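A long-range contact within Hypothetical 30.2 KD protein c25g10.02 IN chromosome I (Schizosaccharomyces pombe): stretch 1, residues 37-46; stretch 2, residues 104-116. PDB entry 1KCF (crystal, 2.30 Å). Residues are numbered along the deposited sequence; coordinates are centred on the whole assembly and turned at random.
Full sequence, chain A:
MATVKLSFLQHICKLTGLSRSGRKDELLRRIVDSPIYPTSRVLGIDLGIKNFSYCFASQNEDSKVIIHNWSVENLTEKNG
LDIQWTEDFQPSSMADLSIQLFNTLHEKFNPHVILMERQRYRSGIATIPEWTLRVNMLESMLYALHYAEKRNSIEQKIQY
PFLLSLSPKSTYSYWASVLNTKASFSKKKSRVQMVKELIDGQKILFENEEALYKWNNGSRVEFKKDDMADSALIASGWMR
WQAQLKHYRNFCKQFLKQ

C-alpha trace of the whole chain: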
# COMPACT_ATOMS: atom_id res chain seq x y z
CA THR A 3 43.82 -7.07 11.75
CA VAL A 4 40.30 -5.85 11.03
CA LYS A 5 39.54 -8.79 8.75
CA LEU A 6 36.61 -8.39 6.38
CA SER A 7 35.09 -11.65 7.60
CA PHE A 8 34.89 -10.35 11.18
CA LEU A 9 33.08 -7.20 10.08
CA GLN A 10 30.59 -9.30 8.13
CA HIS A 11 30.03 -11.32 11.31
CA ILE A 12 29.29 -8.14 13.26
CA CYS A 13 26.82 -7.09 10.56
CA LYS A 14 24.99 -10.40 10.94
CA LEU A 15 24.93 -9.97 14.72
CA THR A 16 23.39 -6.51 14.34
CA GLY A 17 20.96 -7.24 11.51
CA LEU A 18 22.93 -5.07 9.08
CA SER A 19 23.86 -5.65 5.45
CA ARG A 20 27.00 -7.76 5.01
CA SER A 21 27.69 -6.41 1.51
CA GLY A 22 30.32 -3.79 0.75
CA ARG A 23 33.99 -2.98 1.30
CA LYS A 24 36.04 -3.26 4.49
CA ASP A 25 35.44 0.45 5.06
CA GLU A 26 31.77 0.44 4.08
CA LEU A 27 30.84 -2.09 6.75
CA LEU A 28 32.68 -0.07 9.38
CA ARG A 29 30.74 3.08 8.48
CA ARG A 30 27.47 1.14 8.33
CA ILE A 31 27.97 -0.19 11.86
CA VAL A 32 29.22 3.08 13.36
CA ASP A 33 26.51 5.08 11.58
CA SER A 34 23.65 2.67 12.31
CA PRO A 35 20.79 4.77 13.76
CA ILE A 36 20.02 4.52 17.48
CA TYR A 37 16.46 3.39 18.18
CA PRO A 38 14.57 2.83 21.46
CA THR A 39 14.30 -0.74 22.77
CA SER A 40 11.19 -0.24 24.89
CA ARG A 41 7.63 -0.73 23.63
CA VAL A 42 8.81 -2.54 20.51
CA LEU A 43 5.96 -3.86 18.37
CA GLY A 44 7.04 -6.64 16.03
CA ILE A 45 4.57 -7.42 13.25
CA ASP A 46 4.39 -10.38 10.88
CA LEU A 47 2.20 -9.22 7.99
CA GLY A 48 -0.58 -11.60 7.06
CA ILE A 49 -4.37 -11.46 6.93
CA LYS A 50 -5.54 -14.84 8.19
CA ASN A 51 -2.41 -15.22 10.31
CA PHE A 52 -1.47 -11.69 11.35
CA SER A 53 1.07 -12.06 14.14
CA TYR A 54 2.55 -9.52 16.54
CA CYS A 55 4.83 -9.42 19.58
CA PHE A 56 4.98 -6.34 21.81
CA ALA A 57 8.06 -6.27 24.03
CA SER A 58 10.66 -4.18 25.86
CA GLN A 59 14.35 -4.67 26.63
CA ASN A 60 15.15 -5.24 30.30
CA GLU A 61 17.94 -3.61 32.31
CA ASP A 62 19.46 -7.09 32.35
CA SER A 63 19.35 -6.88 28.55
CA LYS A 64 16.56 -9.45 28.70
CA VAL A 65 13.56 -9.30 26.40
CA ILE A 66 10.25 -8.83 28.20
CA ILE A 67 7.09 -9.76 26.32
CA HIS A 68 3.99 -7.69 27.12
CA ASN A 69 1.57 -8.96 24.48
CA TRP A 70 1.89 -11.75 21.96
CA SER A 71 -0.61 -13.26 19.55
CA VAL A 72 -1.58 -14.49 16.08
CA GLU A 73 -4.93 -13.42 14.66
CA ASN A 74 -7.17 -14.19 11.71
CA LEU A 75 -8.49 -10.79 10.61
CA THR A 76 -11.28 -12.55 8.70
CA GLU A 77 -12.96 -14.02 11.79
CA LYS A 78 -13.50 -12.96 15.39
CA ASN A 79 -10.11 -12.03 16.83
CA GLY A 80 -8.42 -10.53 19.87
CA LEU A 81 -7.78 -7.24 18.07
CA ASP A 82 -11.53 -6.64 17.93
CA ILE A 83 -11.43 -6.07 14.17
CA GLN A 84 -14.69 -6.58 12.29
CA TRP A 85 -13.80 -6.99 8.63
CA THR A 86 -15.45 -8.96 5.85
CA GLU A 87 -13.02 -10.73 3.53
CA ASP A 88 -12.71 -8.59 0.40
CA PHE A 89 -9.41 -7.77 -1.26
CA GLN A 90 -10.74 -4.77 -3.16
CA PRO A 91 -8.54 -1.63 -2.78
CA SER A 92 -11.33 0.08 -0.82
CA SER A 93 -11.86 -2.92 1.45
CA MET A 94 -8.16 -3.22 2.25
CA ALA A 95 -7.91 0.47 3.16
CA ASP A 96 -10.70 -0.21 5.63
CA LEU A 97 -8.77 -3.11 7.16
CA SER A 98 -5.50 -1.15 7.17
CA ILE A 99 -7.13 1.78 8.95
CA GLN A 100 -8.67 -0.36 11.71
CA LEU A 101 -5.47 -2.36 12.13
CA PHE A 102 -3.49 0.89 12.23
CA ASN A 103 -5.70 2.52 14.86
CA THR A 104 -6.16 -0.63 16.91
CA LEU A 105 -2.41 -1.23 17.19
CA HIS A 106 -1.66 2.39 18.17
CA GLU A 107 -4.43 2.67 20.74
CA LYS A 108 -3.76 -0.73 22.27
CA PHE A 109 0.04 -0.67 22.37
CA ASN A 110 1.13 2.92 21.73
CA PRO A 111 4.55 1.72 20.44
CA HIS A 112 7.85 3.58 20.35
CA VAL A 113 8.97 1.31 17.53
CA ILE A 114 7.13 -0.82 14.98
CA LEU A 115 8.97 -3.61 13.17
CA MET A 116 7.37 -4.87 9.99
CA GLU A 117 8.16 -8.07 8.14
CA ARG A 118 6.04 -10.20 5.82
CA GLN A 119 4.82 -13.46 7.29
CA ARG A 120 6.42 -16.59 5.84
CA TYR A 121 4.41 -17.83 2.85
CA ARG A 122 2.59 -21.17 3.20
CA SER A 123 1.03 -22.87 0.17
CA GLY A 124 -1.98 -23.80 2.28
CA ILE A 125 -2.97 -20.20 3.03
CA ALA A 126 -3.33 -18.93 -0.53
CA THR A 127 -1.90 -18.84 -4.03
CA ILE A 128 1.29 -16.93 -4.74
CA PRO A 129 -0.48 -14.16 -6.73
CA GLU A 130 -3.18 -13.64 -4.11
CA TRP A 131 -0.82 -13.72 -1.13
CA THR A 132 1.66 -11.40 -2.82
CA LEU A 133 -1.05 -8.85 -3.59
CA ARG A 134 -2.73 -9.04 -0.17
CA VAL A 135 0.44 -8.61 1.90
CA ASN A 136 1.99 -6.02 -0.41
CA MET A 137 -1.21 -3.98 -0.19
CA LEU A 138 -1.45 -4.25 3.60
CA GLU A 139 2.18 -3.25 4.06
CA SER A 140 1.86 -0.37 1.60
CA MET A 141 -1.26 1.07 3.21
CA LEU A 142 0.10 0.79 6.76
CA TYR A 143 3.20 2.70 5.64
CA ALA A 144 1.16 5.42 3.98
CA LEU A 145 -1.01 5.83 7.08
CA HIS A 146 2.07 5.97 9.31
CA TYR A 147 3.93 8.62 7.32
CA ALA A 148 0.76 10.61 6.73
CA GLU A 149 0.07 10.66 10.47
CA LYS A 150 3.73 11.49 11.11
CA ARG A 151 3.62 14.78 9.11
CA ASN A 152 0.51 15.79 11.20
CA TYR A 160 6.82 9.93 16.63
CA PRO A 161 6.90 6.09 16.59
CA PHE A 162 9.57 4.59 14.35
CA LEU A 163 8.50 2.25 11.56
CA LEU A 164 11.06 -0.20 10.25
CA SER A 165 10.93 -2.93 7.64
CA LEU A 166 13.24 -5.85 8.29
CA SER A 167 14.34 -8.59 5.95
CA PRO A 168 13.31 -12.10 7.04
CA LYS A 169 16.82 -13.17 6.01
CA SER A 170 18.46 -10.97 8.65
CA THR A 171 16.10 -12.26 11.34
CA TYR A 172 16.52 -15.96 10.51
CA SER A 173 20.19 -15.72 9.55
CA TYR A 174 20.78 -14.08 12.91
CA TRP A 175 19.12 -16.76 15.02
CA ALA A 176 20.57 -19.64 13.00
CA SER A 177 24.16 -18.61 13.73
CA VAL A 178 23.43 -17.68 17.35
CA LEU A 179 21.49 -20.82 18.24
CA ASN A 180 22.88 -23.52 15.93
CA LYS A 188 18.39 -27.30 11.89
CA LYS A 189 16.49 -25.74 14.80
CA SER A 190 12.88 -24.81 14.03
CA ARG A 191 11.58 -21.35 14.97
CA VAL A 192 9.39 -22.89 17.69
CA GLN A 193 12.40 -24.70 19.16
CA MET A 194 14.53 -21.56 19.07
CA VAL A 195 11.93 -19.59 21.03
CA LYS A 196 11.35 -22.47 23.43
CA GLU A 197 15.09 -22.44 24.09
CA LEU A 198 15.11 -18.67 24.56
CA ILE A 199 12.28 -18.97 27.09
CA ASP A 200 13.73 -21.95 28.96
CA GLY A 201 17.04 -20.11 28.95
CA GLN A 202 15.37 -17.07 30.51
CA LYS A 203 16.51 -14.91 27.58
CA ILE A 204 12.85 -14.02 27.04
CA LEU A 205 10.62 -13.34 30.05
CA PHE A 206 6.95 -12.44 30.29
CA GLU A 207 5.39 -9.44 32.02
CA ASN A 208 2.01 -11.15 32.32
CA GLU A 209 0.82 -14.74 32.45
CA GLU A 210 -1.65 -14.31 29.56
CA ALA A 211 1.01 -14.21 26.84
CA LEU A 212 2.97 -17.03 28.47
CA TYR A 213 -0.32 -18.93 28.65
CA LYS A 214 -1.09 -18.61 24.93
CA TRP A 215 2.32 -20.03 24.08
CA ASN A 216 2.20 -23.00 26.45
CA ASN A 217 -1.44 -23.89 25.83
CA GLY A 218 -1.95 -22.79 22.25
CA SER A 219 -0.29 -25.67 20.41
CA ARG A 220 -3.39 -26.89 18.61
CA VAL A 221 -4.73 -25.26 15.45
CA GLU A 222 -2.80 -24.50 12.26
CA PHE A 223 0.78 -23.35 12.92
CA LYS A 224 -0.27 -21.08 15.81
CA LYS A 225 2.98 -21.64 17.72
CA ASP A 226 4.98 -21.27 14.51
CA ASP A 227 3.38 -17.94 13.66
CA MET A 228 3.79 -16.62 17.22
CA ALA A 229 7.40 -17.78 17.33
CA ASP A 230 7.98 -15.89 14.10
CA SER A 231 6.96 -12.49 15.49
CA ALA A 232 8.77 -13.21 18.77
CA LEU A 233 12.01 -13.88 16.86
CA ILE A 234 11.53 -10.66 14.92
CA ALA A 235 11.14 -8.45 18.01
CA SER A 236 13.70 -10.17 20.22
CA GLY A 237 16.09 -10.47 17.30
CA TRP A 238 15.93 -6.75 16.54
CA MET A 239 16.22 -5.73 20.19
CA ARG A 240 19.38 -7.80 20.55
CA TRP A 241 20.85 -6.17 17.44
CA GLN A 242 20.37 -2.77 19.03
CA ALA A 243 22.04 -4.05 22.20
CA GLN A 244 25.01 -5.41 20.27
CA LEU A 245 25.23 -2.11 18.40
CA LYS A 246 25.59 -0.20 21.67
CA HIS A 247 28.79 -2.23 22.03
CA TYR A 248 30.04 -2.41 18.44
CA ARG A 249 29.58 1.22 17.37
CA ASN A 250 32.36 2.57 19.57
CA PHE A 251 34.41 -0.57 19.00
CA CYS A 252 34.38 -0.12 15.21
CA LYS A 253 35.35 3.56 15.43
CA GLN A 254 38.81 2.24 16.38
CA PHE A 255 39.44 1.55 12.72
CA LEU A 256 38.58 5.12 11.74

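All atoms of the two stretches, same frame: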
# COMPACT_ATOMS: atom_id res chain seq x y z
N TYR A 37 17.90 3.45 17.96
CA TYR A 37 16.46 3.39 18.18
C TYR A 37 16.16 2.92 19.60
O TYR A 37 17.00 2.29 20.24
CB TYR A 37 15.80 2.42 17.19
CG TYR A 37 16.09 2.68 15.73
CD1 TYR A 37 17.08 1.97 15.05
CD2 TYR A 37 15.34 3.62 15.01
CE1 TYR A 37 17.32 2.18 13.69
CE2 TYR A 37 15.57 3.84 13.64
CZ TYR A 37 16.56 3.12 13.00
OH TYR A 37 16.79 3.32 11.65
N PRO A 38 14.96 3.24 20.11
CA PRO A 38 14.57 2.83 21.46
C PRO A 38 14.38 1.31 21.48
O PRO A 38 14.14 0.71 20.44
CB PRO A 38 13.24 3.55 21.67
CG PRO A 38 13.30 4.70 20.71
CD PRO A 38 13.93 4.10 19.50
N THR A 39 14.50 0.70 22.65
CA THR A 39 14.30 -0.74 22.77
C THR A 39 13.17 -1.05 23.74
O THR A 39 13.07 -2.16 24.24
CB THR A 39 15.57 -1.49 23.23
OG1 THR A 39 16.09 -0.87 24.41
CG2 THR A 39 16.62 -1.48 22.14
N SER A 40 12.34 -0.05 24.01
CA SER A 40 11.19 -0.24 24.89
C SER A 40 9.95 -0.09 24.01
O SER A 40 9.97 0.63 23.02
CB SER A 40 11.18 0.81 26.01
OG SER A 40 11.05 2.13 25.50
N ARG A 41 8.88 -0.78 24.39
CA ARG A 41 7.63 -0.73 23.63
C ARG A 41 7.89 -0.99 22.15
O ARG A 41 7.55 -0.18 21.28
CB ARG A 41 6.95 0.62 23.84
CG ARG A 41 6.73 0.98 25.31
CD ARG A 41 5.87 2.23 25.46
NE ARG A 41 4.45 1.96 25.23
CZ ARG A 41 3.66 1.31 26.08
NH1 ARG A 41 4.15 0.85 27.23
NH2 ARG A 41 2.39 1.10 25.78
N VAL A 42 8.50 -2.13 21.87
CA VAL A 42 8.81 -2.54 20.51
C VAL A 42 7.71 -3.46 20.00
O VAL A 42 7.47 -4.53 20.57
CB VAL A 42 10.16 -3.28 20.47
CG1 VAL A 42 10.49 -3.69 19.04
CG2 VAL A 42 11.26 -2.37 21.03
N LEU A 43 7.03 -3.05 18.94
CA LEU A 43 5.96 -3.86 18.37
C LEU A 43 6.41 -4.56 17.09
O LEU A 43 6.55 -3.94 16.03
CB LEU A 43 4.74 -2.99 18.07
CG LEU A 43 3.55 -3.73 17.45
CD1 LEU A 43 2.98 -4.73 18.46
CD2 LEU A 43 2.47 -2.74 17.03
N GLY A 44 6.64 -5.87 17.19
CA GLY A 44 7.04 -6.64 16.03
C GLY A 44 5.82 -7.19 15.33
O GLY A 44 4.97 -7.82 15.96
N ILE A 45 5.72 -6.96 14.02
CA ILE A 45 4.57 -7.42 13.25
C ILE A 45 4.91 -8.30 12.06
O ILE A 45 5.77 -7.97 11.24
CB ILE A 45 3.74 -6.23 12.75
CG1 ILE A 45 3.16 -5.47 13.93
CG2 ILE A 45 2.63 -6.73 11.83
CD1 ILE A 45 2.42 -4.21 13.53
N ASP A 46 4.23 -9.43 11.98
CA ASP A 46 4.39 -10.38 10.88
C ASP A 46 3.16 -10.20 10.00
O ASP A 46 2.09 -10.70 10.34
CB ASP A 46 4.43 -11.80 11.41
CG ASP A 46 5.78 -12.44 11.24
OD1 ASP A 46 6.33 -12.37 10.13
OD2 ASP A 46 6.29 -13.02 12.23
N THR A 104 -6.11 0.35 15.83
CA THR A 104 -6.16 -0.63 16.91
C THR A 104 -4.79 -0.91 17.51
O THR A 104 -4.68 -1.09 18.72
CB THR A 104 -6.79 -1.95 16.44
OG1 THR A 104 -8.08 -1.68 15.86
CG2 THR A 104 -6.97 -2.90 17.61
N LEU A 105 -3.76 -0.96 16.68
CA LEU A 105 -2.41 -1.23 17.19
C LEU A 105 -1.83 -0.03 17.95
O LEU A 105 -1.09 -0.20 18.92
CB LEU A 105 -1.47 -1.63 16.04
CG LEU A 105 -1.81 -2.89 15.22
CD1 LEU A 105 -0.80 -3.05 14.10
CD2 LEU A 105 -1.82 -4.13 16.11
N HIS A 106 -2.16 1.19 17.51
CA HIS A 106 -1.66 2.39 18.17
C HIS A 106 -2.34 2.66 19.50
O HIS A 106 -1.69 3.05 20.48
CB HIS A 106 -1.84 3.62 17.26
CG HIS A 106 -0.77 3.76 16.22
ND1 HIS A 106 0.53 4.10 16.54
CD2 HIS A 106 -0.80 3.57 14.88
CE1 HIS A 106 1.26 4.12 15.44
NE2 HIS A 106 0.48 3.80 14.42
N GLU A 107 -3.65 2.44 19.54
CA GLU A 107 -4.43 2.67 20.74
C GLU A 107 -4.21 1.61 21.80
O GLU A 107 -4.27 1.88 23.00
CB GLU A 107 -5.92 2.74 20.39
N LYS A 108 -3.95 0.38 21.35
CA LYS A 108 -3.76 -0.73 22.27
C LYS A 108 -2.33 -0.89 22.79
O LYS A 108 -2.13 -1.33 23.92
CB LYS A 108 -4.21 -2.03 21.58
CG LYS A 108 -4.12 -3.26 22.46
CD LYS A 108 -4.80 -4.45 21.81
CE LYS A 108 -4.71 -5.68 22.71
NZ LYS A 108 -5.47 -6.84 22.16
N PHE A 109 -1.35 -0.51 21.97
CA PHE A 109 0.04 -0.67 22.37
C PHE A 109 0.83 0.63 22.46
O PHE A 109 1.80 0.70 23.22
CB PHE A 109 0.73 -1.63 21.39
CG PHE A 109 0.04 -2.95 21.26
CD1 PHE A 109 -0.23 -3.48 20.01
CD2 PHE A 109 -0.36 -3.66 22.40
CE1 PHE A 109 -0.90 -4.70 19.88
CE2 PHE A 109 -1.02 -4.87 22.28
CZ PHE A 109 -1.29 -5.40 21.02
N ASN A 110 0.43 1.64 21.70
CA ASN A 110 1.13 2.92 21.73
C ASN A 110 2.63 2.64 21.71
O ASN A 110 3.34 2.95 22.66
CB ASN A 110 0.76 3.69 23.00
CG ASN A 110 0.86 5.18 22.82
OD1 ASN A 110 0.10 5.77 22.04
ND2 ASN A 110 1.79 5.80 23.52
N PRO A 111 3.14 2.06 20.61
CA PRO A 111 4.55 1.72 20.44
C PRO A 111 5.53 2.86 20.20
O PRO A 111 5.16 3.93 19.71
CB PRO A 111 4.55 0.75 19.25
CG PRO A 111 3.12 0.28 19.16
CD PRO A 111 2.35 1.53 19.48
N HIS A 112 6.79 2.62 20.56
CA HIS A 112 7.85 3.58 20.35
C HIS A 112 8.50 3.16 19.03
O HIS A 112 9.08 3.97 18.31
CB HIS A 112 8.90 3.51 21.47
CG HIS A 112 8.42 4.06 22.78
ND1 HIS A 112 7.45 5.03 22.87
CD2 HIS A 112 8.82 3.79 24.05
CE1 HIS A 112 7.27 5.34 24.14
NE2 HIS A 112 8.09 4.61 24.87
N VAL A 113 8.40 1.87 18.74
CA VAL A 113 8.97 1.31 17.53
C VAL A 113 8.06 0.22 16.97
O VAL A 113 7.47 -0.56 17.72
CB VAL A 113 10.36 0.68 17.79
CG1 VAL A 113 10.92 0.09 16.50
CG2 VAL A 113 11.31 1.74 18.34
N ILE A 114 7.94 0.18 15.65
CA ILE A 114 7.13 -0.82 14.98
C ILE A 114 8.01 -1.49 13.95
O ILE A 114 8.53 -0.83 13.05
CB ILE A 114 5.91 -0.22 14.28
CG1 ILE A 114 4.97 0.41 15.31
CG2 ILE A 114 5.17 -1.30 13.49
CD1 ILE A 114 3.83 1.18 14.70
N LEU A 115 8.17 -2.80 14.09
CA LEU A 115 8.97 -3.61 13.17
C LEU A 115 8.03 -4.37 12.26
O LEU A 115 7.14 -5.10 12.71
CB LEU A 115 9.83 -4.59 13.96
CG LEU A 115 10.65 -3.98 15.11
CD1 LEU A 115 11.43 -5.08 15.78
CD2 LEU A 115 11.58 -2.89 14.59
N MET A 116 8.22 -4.21 10.95
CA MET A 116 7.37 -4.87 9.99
C MET A 116 8.12 -5.84 9.09
O MET A 116 9.18 -5.52 8.54
CB MET A 116 6.65 -3.82 9.14
CG MET A 116 5.32 -4.26 8.57
SD MET A 116 4.53 -2.90 7.67
CE MET A 116 3.80 -1.99 9.03

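What holds the two strands in register? Strand 42-46 runs parallel to strand 113-116, and the hydrogen bonds are made by alternate residues of the first strand. Leu-43 N donates to Val-113 O at 2.8 Å, Leu-115 N to Leu-43 O at 2.8 Å, and Ile-45 N to Leu-115 O at 2.7 Å. Leu-43 thus uses both its backbone groups on the neighbouring strand, its N to Val-113 and its O to Leu-115, the residues on either side of its bridge partner Ile-114, as is usual in parallel pairing. Ahead of the ladder, Arg-41 O accepts from His-112 N at 3.0 Å and, weakly, from Val-113 N at 3.4 Å.

How does Arg-41 reach the end of the helix? Its m, t, p chain, with chi4 at 73°, folds the guanidinium so that its edge meets two carbonyls: NE donates to Asn-110 O at 3.0 Å, nearly straight at 177°, and NH2 to Phe-109 O at 2.7 Å, more bent at 134°. Asn-110, with positive phi, has just left helical geometry. Along the way, Arg-41 CD lies over one face of the His-112 ring, 3.6 Å from its centroid, a CH-pi contact. Ser-40 OG sits at that ring's edge, 3.1 Å from His-112 CD2.

Why do Leu-43 and Ile-45 matter to the helix? Both point to the sheet face shared with Ile-114 and Met-116. With chi1 t and chi2 p, Leu-43 places CD1 3.8 Å from Phe-109 CD1 and CD2 3.8 Å from Pro-111 CG. Ile-45, m and t, extends CD1 to within 3.5 Å of Leu-105 CD1 and 4.0 Å of Ile-114 CG2, joining helix and strand.

What fills the other face? Val-42, chi1 t, brings CG1 3.7 Å from Leu-115 CD1, while Val-113 CG2 packs 3.7 Å from Pro-38 CD. Gly-44, paired with Leu-115, contributes only backbone to this face.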